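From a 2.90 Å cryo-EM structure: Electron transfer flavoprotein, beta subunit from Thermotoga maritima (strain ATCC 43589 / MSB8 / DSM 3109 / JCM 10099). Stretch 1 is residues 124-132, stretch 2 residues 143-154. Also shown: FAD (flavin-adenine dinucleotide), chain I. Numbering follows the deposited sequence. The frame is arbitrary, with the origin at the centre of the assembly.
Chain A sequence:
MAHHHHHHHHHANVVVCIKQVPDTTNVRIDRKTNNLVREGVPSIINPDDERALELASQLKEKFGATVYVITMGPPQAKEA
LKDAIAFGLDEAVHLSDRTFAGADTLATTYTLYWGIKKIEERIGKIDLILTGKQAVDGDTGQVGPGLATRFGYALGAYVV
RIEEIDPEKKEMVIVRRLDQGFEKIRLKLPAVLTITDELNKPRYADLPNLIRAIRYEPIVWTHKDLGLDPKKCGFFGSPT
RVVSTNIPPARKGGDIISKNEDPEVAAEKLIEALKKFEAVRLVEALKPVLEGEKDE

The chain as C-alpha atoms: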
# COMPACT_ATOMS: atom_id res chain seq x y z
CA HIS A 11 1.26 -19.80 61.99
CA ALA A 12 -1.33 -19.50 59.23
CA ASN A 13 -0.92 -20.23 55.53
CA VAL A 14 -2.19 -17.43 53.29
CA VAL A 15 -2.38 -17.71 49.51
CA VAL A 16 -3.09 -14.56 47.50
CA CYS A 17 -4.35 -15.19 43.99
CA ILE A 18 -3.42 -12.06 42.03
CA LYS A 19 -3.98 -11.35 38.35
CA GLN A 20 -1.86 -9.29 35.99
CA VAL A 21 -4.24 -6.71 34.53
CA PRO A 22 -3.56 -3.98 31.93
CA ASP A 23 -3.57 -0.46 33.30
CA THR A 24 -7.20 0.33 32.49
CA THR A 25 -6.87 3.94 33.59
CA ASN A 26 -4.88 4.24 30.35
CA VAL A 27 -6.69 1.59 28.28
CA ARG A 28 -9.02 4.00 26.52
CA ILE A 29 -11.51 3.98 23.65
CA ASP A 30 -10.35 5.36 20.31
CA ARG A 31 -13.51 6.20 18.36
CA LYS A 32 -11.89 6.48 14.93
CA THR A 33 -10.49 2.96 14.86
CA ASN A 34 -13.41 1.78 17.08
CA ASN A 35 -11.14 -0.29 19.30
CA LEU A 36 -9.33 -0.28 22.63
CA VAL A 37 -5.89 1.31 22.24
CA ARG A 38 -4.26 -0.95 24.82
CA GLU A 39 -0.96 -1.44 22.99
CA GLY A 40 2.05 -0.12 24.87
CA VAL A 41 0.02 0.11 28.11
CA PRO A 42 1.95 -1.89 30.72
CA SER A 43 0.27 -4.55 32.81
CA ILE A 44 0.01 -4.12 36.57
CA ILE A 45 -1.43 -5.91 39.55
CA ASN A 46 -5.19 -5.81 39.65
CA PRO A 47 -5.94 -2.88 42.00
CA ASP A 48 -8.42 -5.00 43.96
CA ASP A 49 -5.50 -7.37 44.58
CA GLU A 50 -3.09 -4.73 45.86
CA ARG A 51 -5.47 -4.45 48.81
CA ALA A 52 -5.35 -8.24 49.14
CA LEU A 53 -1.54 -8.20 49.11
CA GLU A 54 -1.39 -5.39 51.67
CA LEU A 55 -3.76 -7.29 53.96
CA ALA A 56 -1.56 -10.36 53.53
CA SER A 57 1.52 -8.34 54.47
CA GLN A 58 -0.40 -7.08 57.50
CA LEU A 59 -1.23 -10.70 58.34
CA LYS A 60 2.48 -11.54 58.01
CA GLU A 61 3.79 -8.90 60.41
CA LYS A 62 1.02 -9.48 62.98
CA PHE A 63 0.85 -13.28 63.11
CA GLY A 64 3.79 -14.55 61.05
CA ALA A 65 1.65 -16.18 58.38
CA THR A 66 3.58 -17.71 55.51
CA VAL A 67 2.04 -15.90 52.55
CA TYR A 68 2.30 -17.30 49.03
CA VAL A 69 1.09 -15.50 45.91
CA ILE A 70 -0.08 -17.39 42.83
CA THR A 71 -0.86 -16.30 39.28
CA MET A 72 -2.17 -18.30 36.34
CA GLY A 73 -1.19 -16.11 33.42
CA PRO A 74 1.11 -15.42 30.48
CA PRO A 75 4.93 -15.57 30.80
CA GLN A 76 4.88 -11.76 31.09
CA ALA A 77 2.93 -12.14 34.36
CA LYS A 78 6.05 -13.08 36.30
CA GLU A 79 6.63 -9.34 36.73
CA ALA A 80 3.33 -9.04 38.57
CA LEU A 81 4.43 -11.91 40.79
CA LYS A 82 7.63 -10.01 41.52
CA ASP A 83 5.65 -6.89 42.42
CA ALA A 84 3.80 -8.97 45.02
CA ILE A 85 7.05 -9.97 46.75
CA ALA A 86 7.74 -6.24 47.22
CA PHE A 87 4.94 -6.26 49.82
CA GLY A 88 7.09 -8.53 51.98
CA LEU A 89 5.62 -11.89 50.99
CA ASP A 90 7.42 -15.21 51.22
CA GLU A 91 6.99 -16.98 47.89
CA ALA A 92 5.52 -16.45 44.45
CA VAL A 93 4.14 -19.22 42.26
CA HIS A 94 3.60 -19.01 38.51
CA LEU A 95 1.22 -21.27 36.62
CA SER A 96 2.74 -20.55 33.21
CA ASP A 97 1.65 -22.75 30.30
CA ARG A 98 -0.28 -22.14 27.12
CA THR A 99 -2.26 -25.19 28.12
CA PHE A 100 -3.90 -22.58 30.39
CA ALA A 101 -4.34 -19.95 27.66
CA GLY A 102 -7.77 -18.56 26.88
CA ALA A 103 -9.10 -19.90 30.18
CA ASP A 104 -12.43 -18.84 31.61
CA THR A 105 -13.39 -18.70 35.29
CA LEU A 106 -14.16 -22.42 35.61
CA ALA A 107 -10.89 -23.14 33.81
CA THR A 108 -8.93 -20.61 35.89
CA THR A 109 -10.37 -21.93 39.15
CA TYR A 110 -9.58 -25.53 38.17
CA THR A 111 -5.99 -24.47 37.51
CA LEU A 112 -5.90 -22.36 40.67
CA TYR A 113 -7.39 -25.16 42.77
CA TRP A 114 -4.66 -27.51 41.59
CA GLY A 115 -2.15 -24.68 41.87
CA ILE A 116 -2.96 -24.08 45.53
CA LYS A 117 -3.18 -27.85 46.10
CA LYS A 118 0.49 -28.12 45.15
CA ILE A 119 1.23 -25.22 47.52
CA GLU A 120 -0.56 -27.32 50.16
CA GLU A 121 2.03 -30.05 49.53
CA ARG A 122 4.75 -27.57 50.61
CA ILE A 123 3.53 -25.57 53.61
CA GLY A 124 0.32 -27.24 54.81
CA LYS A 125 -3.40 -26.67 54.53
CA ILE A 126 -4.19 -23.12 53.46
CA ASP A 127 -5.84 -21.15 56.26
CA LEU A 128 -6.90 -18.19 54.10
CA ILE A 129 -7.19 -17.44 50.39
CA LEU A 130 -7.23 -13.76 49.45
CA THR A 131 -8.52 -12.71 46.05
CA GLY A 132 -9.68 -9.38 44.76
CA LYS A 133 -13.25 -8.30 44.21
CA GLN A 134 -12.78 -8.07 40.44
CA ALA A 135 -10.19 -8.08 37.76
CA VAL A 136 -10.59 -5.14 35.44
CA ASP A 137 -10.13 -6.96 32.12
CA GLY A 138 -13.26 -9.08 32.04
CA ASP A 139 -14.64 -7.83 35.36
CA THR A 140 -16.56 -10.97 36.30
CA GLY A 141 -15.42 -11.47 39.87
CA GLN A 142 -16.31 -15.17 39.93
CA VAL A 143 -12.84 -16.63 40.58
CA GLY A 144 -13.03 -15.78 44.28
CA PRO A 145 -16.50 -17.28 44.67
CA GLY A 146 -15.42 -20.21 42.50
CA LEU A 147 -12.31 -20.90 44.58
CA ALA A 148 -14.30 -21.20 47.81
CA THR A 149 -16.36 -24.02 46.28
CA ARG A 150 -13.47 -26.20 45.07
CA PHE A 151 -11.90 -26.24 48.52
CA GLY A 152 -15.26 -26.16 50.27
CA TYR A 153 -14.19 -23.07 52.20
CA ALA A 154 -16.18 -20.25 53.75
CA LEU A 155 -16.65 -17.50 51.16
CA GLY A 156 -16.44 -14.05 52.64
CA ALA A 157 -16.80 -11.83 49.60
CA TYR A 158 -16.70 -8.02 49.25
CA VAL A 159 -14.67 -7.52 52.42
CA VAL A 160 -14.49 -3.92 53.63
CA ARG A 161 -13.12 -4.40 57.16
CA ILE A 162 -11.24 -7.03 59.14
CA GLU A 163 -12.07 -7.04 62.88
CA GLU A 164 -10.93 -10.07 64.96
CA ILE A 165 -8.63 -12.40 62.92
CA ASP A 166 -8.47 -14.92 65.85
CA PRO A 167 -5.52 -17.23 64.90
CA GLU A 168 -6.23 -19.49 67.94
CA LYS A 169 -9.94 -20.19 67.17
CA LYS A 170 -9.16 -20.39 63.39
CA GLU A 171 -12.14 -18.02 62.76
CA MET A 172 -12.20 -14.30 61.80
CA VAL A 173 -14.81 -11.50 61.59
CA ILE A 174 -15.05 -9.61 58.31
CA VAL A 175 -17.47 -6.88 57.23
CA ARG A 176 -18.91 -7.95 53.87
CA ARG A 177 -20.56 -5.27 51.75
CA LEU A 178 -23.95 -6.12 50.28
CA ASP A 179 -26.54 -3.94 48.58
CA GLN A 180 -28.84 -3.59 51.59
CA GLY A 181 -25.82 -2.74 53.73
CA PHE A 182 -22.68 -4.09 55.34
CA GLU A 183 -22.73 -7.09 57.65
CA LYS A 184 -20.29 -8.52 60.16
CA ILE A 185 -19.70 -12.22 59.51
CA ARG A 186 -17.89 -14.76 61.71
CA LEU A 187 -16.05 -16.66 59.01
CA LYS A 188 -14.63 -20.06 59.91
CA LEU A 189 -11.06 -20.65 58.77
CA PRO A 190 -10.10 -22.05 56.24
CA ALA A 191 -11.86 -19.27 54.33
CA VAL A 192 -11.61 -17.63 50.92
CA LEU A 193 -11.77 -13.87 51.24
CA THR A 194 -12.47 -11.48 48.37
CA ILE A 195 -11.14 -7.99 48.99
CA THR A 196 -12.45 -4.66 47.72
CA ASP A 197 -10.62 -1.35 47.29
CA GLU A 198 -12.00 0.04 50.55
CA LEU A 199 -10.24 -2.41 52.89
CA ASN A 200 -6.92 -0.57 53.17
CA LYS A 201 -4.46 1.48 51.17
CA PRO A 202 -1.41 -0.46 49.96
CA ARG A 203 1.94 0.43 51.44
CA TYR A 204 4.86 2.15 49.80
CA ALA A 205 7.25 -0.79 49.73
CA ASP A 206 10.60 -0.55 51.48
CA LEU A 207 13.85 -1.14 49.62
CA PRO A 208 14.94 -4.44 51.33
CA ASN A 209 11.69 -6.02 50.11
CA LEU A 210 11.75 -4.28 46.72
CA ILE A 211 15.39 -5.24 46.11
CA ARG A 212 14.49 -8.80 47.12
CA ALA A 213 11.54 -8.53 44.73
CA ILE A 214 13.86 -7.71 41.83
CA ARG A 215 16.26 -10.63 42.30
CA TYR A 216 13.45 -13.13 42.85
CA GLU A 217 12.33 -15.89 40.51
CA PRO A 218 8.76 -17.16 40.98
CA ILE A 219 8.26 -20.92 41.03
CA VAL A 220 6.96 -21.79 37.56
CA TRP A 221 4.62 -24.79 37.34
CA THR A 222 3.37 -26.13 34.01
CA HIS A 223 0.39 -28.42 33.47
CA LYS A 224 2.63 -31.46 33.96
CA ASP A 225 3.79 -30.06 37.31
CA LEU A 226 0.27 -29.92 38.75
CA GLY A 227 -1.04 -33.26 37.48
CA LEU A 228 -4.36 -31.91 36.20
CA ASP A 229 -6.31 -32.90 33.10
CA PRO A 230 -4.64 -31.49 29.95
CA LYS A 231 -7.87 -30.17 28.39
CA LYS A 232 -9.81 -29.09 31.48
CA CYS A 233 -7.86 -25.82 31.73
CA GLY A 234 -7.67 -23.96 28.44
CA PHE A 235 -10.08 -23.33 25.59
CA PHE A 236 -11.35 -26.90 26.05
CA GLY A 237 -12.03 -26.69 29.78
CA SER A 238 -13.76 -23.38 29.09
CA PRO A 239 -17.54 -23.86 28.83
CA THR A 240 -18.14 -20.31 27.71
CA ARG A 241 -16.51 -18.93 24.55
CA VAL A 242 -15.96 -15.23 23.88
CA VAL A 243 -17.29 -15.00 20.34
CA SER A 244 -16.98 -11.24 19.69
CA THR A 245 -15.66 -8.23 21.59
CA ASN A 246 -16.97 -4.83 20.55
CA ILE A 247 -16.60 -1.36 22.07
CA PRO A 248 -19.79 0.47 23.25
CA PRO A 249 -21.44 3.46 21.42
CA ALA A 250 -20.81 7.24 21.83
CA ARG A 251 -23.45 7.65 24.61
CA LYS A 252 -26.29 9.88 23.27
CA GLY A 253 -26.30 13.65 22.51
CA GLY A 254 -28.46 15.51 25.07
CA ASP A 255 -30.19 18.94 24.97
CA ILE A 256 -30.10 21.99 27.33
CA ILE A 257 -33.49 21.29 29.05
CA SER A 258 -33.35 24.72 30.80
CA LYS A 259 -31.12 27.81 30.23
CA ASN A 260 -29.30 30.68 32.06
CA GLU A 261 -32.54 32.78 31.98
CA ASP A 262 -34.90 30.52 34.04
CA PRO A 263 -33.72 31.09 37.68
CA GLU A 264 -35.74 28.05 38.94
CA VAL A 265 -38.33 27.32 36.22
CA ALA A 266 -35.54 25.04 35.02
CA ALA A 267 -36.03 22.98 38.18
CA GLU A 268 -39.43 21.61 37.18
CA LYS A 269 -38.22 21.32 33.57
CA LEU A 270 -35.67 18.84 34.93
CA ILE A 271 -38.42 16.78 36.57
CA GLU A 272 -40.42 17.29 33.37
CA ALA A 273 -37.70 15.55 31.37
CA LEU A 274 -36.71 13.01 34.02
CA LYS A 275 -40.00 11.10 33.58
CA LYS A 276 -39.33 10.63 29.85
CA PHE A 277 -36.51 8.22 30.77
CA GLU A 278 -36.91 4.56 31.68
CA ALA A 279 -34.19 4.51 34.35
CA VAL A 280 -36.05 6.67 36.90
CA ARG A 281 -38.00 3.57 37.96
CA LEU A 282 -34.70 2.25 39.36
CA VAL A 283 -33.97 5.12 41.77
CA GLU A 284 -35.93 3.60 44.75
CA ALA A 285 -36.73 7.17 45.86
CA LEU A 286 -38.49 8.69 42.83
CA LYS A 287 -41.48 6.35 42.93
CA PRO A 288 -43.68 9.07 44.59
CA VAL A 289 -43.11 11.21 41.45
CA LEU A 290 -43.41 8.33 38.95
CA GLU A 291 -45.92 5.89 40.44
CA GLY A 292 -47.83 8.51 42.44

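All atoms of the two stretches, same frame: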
# COMPACT_ATOMS: atom_id res chain seq x y z
N GLY A 124 1.41 -26.73 54.02
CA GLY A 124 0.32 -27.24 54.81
C GLY A 124 -1.00 -26.78 54.25
O GLY A 124 -1.07 -26.18 53.18
N LYS A 125 -2.08 -27.05 54.99
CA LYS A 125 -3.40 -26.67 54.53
C LYS A 125 -3.58 -25.16 54.64
O LYS A 125 -3.21 -24.55 55.64
CB LYS A 125 -4.48 -27.39 55.34
CG LYS A 125 -5.89 -27.16 54.80
CD LYS A 125 -6.93 -27.99 55.52
CE LYS A 125 -8.32 -27.65 55.04
NZ LYS A 125 -8.52 -28.03 53.61
N ILE A 126 -4.13 -24.57 53.58
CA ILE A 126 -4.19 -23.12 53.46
C ILE A 126 -5.28 -22.58 54.37
O ILE A 126 -6.46 -22.93 54.22
CB ILE A 126 -4.43 -22.70 52.00
CG1 ILE A 126 -3.27 -23.17 51.12
CG2 ILE A 126 -4.57 -21.22 51.90
CD1 ILE A 126 -1.89 -22.89 51.66
N ASP A 127 -4.90 -21.71 55.30
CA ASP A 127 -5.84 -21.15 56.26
C ASP A 127 -6.66 -20.00 55.71
O ASP A 127 -7.71 -19.68 56.28
CB ASP A 127 -5.10 -20.66 57.51
CG ASP A 127 -4.52 -21.79 58.32
OD1 ASP A 127 -4.19 -21.57 59.51
OD2 ASP A 127 -4.39 -22.91 57.78
N LEU A 128 -6.22 -19.37 54.62
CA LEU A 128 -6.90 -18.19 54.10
C LEU A 128 -6.48 -17.98 52.66
O LEU A 128 -5.29 -18.03 52.35
CB LEU A 128 -6.56 -16.95 54.93
CG LEU A 128 -7.43 -15.72 54.76
CD1 LEU A 128 -8.90 -16.09 54.70
CD2 LEU A 128 -7.19 -14.76 55.90
N ILE A 129 -7.45 -17.75 51.79
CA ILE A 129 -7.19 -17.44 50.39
C ILE A 129 -7.73 -16.05 50.11
O ILE A 129 -8.93 -15.80 50.27
CB ILE A 129 -7.82 -18.47 49.44
CG1 ILE A 129 -7.11 -19.81 49.59
CG2 ILE A 129 -7.74 -17.99 48.01
CD1 ILE A 129 -7.68 -20.89 48.73
N LEU A 130 -6.85 -15.14 49.72
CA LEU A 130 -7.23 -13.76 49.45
C LEU A 130 -7.26 -13.53 47.95
O LEU A 130 -6.24 -13.68 47.28
CB LEU A 130 -6.26 -12.79 50.11
CG LEU A 130 -5.96 -13.00 51.58
CD1 LEU A 130 -4.94 -12.00 52.04
CD2 LEU A 130 -7.21 -12.83 52.36
N THR A 131 -8.42 -13.18 47.42
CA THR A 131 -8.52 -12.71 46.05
C THR A 131 -9.01 -11.28 46.06
O THR A 131 -9.30 -10.70 47.11
CB THR A 131 -9.46 -13.59 45.21
OG1 THR A 131 -10.82 -13.34 45.58
CG2 THR A 131 -9.16 -15.06 45.41
N GLY A 132 -9.09 -10.69 44.89
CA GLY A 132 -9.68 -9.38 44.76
C GLY A 132 -11.14 -9.48 44.41
O GLY A 132 -11.65 -10.54 44.07
N VAL A 143 -13.94 -15.73 40.21
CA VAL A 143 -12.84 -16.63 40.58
C VAL A 143 -12.79 -16.82 42.09
O VAL A 143 -12.61 -17.94 42.58
CB VAL A 143 -11.52 -16.09 40.01
CG1 VAL A 143 -10.32 -16.83 40.58
CG2 VAL A 143 -11.51 -16.20 38.50
N GLY A 144 -12.96 -15.73 42.84
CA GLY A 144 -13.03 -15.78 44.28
C GLY A 144 -14.18 -16.61 44.84
O GLY A 144 -13.97 -17.45 45.72
N PRO A 145 -15.41 -16.35 44.37
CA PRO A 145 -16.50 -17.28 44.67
C PRO A 145 -16.28 -18.70 44.18
O PRO A 145 -16.66 -19.65 44.87
CB PRO A 145 -17.70 -16.63 43.97
CG PRO A 145 -17.42 -15.20 44.07
CD PRO A 145 -15.93 -15.02 44.01
N GLY A 146 -15.67 -18.87 43.01
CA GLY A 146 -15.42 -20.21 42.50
C GLY A 146 -14.37 -20.96 43.30
O GLY A 146 -14.45 -22.19 43.42
N LEU A 147 -13.38 -20.26 43.83
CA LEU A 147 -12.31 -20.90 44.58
C LEU A 147 -12.76 -21.37 45.95
O LEU A 147 -12.15 -22.29 46.50
CB LEU A 147 -11.13 -19.95 44.74
CG LEU A 147 -10.02 -20.09 43.71
CD1 LEU A 147 -9.10 -18.90 43.79
CD2 LEU A 147 -9.25 -21.38 43.95
N ALA A 148 -13.79 -20.76 46.52
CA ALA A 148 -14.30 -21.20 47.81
C ALA A 148 -15.10 -22.48 47.71
O ALA A 148 -15.34 -23.14 48.73
CB ALA A 148 -15.15 -20.11 48.44
N THR A 149 -15.52 -22.85 46.50
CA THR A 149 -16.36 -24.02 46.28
C THR A 149 -15.52 -25.26 45.99
O THR A 149 -15.89 -26.36 46.42
CB THR A 149 -17.32 -23.71 45.13
OG1 THR A 149 -18.10 -22.56 45.46
CG2 THR A 149 -18.25 -24.85 44.84
N ARG A 150 -14.39 -25.09 45.30
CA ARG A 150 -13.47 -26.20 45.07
C ARG A 150 -12.90 -26.73 46.37
O ARG A 150 -12.87 -27.94 46.61
CB ARG A 150 -12.33 -25.76 44.15
CG ARG A 150 -12.76 -25.05 42.90
CD ARG A 150 -13.43 -26.00 41.95
NE ARG A 150 -13.49 -25.47 40.60
CZ ARG A 150 -13.07 -26.13 39.53
NH1 ARG A 150 -12.57 -27.35 39.66
NH2 ARG A 150 -13.17 -25.59 38.33
N PHE A 151 -12.43 -25.83 47.23
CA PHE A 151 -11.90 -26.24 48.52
C PHE A 151 -13.00 -26.54 49.52
O PHE A 151 -12.74 -27.22 50.52
CB PHE A 151 -11.00 -25.15 49.08
CG PHE A 151 -9.73 -24.97 48.31
CD1 PHE A 151 -8.65 -25.79 48.54
CD2 PHE A 151 -9.63 -23.97 47.36
CE1 PHE A 151 -7.49 -25.63 47.83
CE2 PHE A 151 -8.47 -23.80 46.65
CZ PHE A 151 -7.40 -24.63 46.88
N GLY A 152 -14.22 -26.07 49.27
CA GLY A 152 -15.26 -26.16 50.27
C GLY A 152 -14.99 -25.25 51.44
O GLY A 152 -15.16 -25.65 52.60
N TYR A 153 -14.55 -24.02 51.17
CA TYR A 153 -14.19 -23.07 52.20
C TYR A 153 -15.29 -22.04 52.37
O TYR A 153 -16.18 -21.89 51.53
CB TYR A 153 -12.87 -22.37 51.86
CG TYR A 153 -11.62 -23.20 52.02
CD1 TYR A 153 -11.66 -24.48 52.55
CD2 TYR A 153 -10.38 -22.69 51.63
CE1 TYR A 153 -10.51 -25.24 52.68
CE2 TYR A 153 -9.23 -23.44 51.76
CZ TYR A 153 -9.30 -24.71 52.29
OH TYR A 153 -8.16 -25.46 52.42
N ALA A 154 -15.23 -21.32 53.48
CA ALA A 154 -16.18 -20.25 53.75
C ALA A 154 -15.87 -19.06 52.86
O ALA A 154 -14.76 -18.52 52.90
CB ALA A 154 -16.12 -19.85 55.21
PA FAD I . -12.03 -12.14 38.45
O1A FAD I . -13.10 -11.11 38.63
O2A FAD I . -12.40 -13.57 38.57
O5B FAD I . -10.82 -11.82 39.45
C5B FAD I . -11.06 -11.97 40.86
C4B FAD I . -9.76 -12.30 41.56
O4B FAD I . -9.39 -13.67 41.27
C3B FAD I . -8.54 -11.49 41.13
O3B FAD I . -8.47 -10.24 41.80
C2B FAD I . -7.41 -12.42 41.57
O2B FAD I . -7.17 -12.35 42.96
C1B FAD I . -7.99 -13.78 41.18
N9A FAD I . -7.65 -14.15 39.82
C8A FAD I . -8.30 -13.79 38.67
N7A FAD I . -7.73 -14.28 37.59
C5A FAD I . -6.64 -15.00 38.07
C6A FAD I . -5.63 -15.75 37.43
N6A FAD I . -5.55 -15.91 36.12
N1A FAD I . -4.69 -16.32 38.22
C2A FAD I . -4.78 -16.15 39.54
N3A FAD I . -5.67 -15.48 40.25
C4A FAD I . -6.58 -14.92 39.44
N1 FAD I . -14.51 -15.57 31.86
C2 FAD I . -15.68 -15.99 32.39
O2 FAD I . -15.71 -16.95 33.16
N3 FAD I . -16.86 -15.39 32.10
C4 FAD I . -16.93 -14.31 31.26
O4 FAD I . -18.01 -13.80 31.03
C4X FAD I . -15.74 -13.84 30.69
N5 FAD I . -15.80 -12.82 29.88
C5X FAD I . -14.62 -12.38 29.33
C6 FAD I . -14.66 -11.29 28.45
C7 FAD I . -13.52 -10.80 27.87
C7M FAD I . -13.60 -9.62 26.93
C8 FAD I . -12.28 -11.41 28.15
C8M FAD I . -11.01 -10.89 27.52
C9 FAD I . -12.22 -12.48 29.01
C9A FAD I . -13.38 -12.99 29.61
N10 FAD I . -13.36 -14.08 30.48
C10 FAD I . -14.54 -14.54 31.05
C1' FAD I . -12.09 -14.74 30.80
C2' FAD I . -11.78 -14.69 32.28
O2' FAD I . -11.32 -13.40 32.64
C3' FAD I . -10.70 -15.71 32.66
O3' FAD I . -11.29 -17.00 32.72
C4' FAD I . -10.00 -15.40 33.98
O4' FAD I . -9.40 -16.59 34.51
C5' FAD I . -10.93 -14.82 35.01
O5' FAD I . -10.62 -13.41 35.21
P FAD I . -11.79 -12.40 35.57
O1P FAD I . -11.77 -11.25 34.61
O2P FAD I . -13.05 -13.19 35.69
O3P FAD I . -11.35 -11.91 37.02

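Residues 128-132 form a strand, and the residues before it are loop or turn. The second stretch begins as a helix at Val 143 and passes into a turn that leads to Tyr 153. The backbones draw together from one end to the other. CA of Ile 126 lies 9.7 Å from CA of Phe 151, CA of Ile 129 lies 8.4 Å from CA of Ala 148, and CA of Thr 131 lies 5.7 Å from CA of Gly 144. The wide end leaves room for aromatic rings; at the narrow end, the close approach of Thr 131 leaves no room for a CB on Gly 144.

Ile 129 and Thr 131 point toward the helix, while Leu 128 points away and Leu 130 is out of reach. Gly 152 leaves helical geometry with positive phi, a conformation that favours glycine. The N of Tyr 153 then donates to the O of Ala 148 at 2.7 Å, and the tyrosine side chain points toward stretch 1.

One hydrogen bond joins the stretches. NZ of Lys 125 donates to OH of Tyr 153 at 2.9 Å. The lysine CB points sideways, but its chain is extended through chi3 and turns at chi4 (p), bringing the amine to the edge of the ring. Tyr 153 has the largest area covered by the other stretch, and its OH also lies 3.5 Å from the backbone O of Ile 126.

The rest is mainly packing. CD1 of Ile 129 lies 3.7 Å from CE2 of Phe 151 and 4.3 Å from CE2 of Tyr 153. Its m, t rotamer carries this methyl to both rings, and the long apolar side chain suits the buried gap. The contact as a whole buries 357 Å², both sides summed.

At the narrow end, OG1 of Thr 131 sits 3.5 Å from CA of Gly 144. A CB on Gly 144 would point toward the strand and fall 2.6 Å from OG1 of Thr 131, so the close approach depends on glycine. CG2 of Thr 131 lies 4.2 Å from CD1 of Leu 147, while OG1 of Thr 131 donates to the O of Gly 132 at 3.3 Å.

Both stretches also meet the FAD. The N of Gly 132 donates to FAD O2B at 3.2 Å. A CB here would clash with FAD O3B. The N of Val 143 donates to FAD O2A at 3.1 Å, although that oxygen's position is less certain.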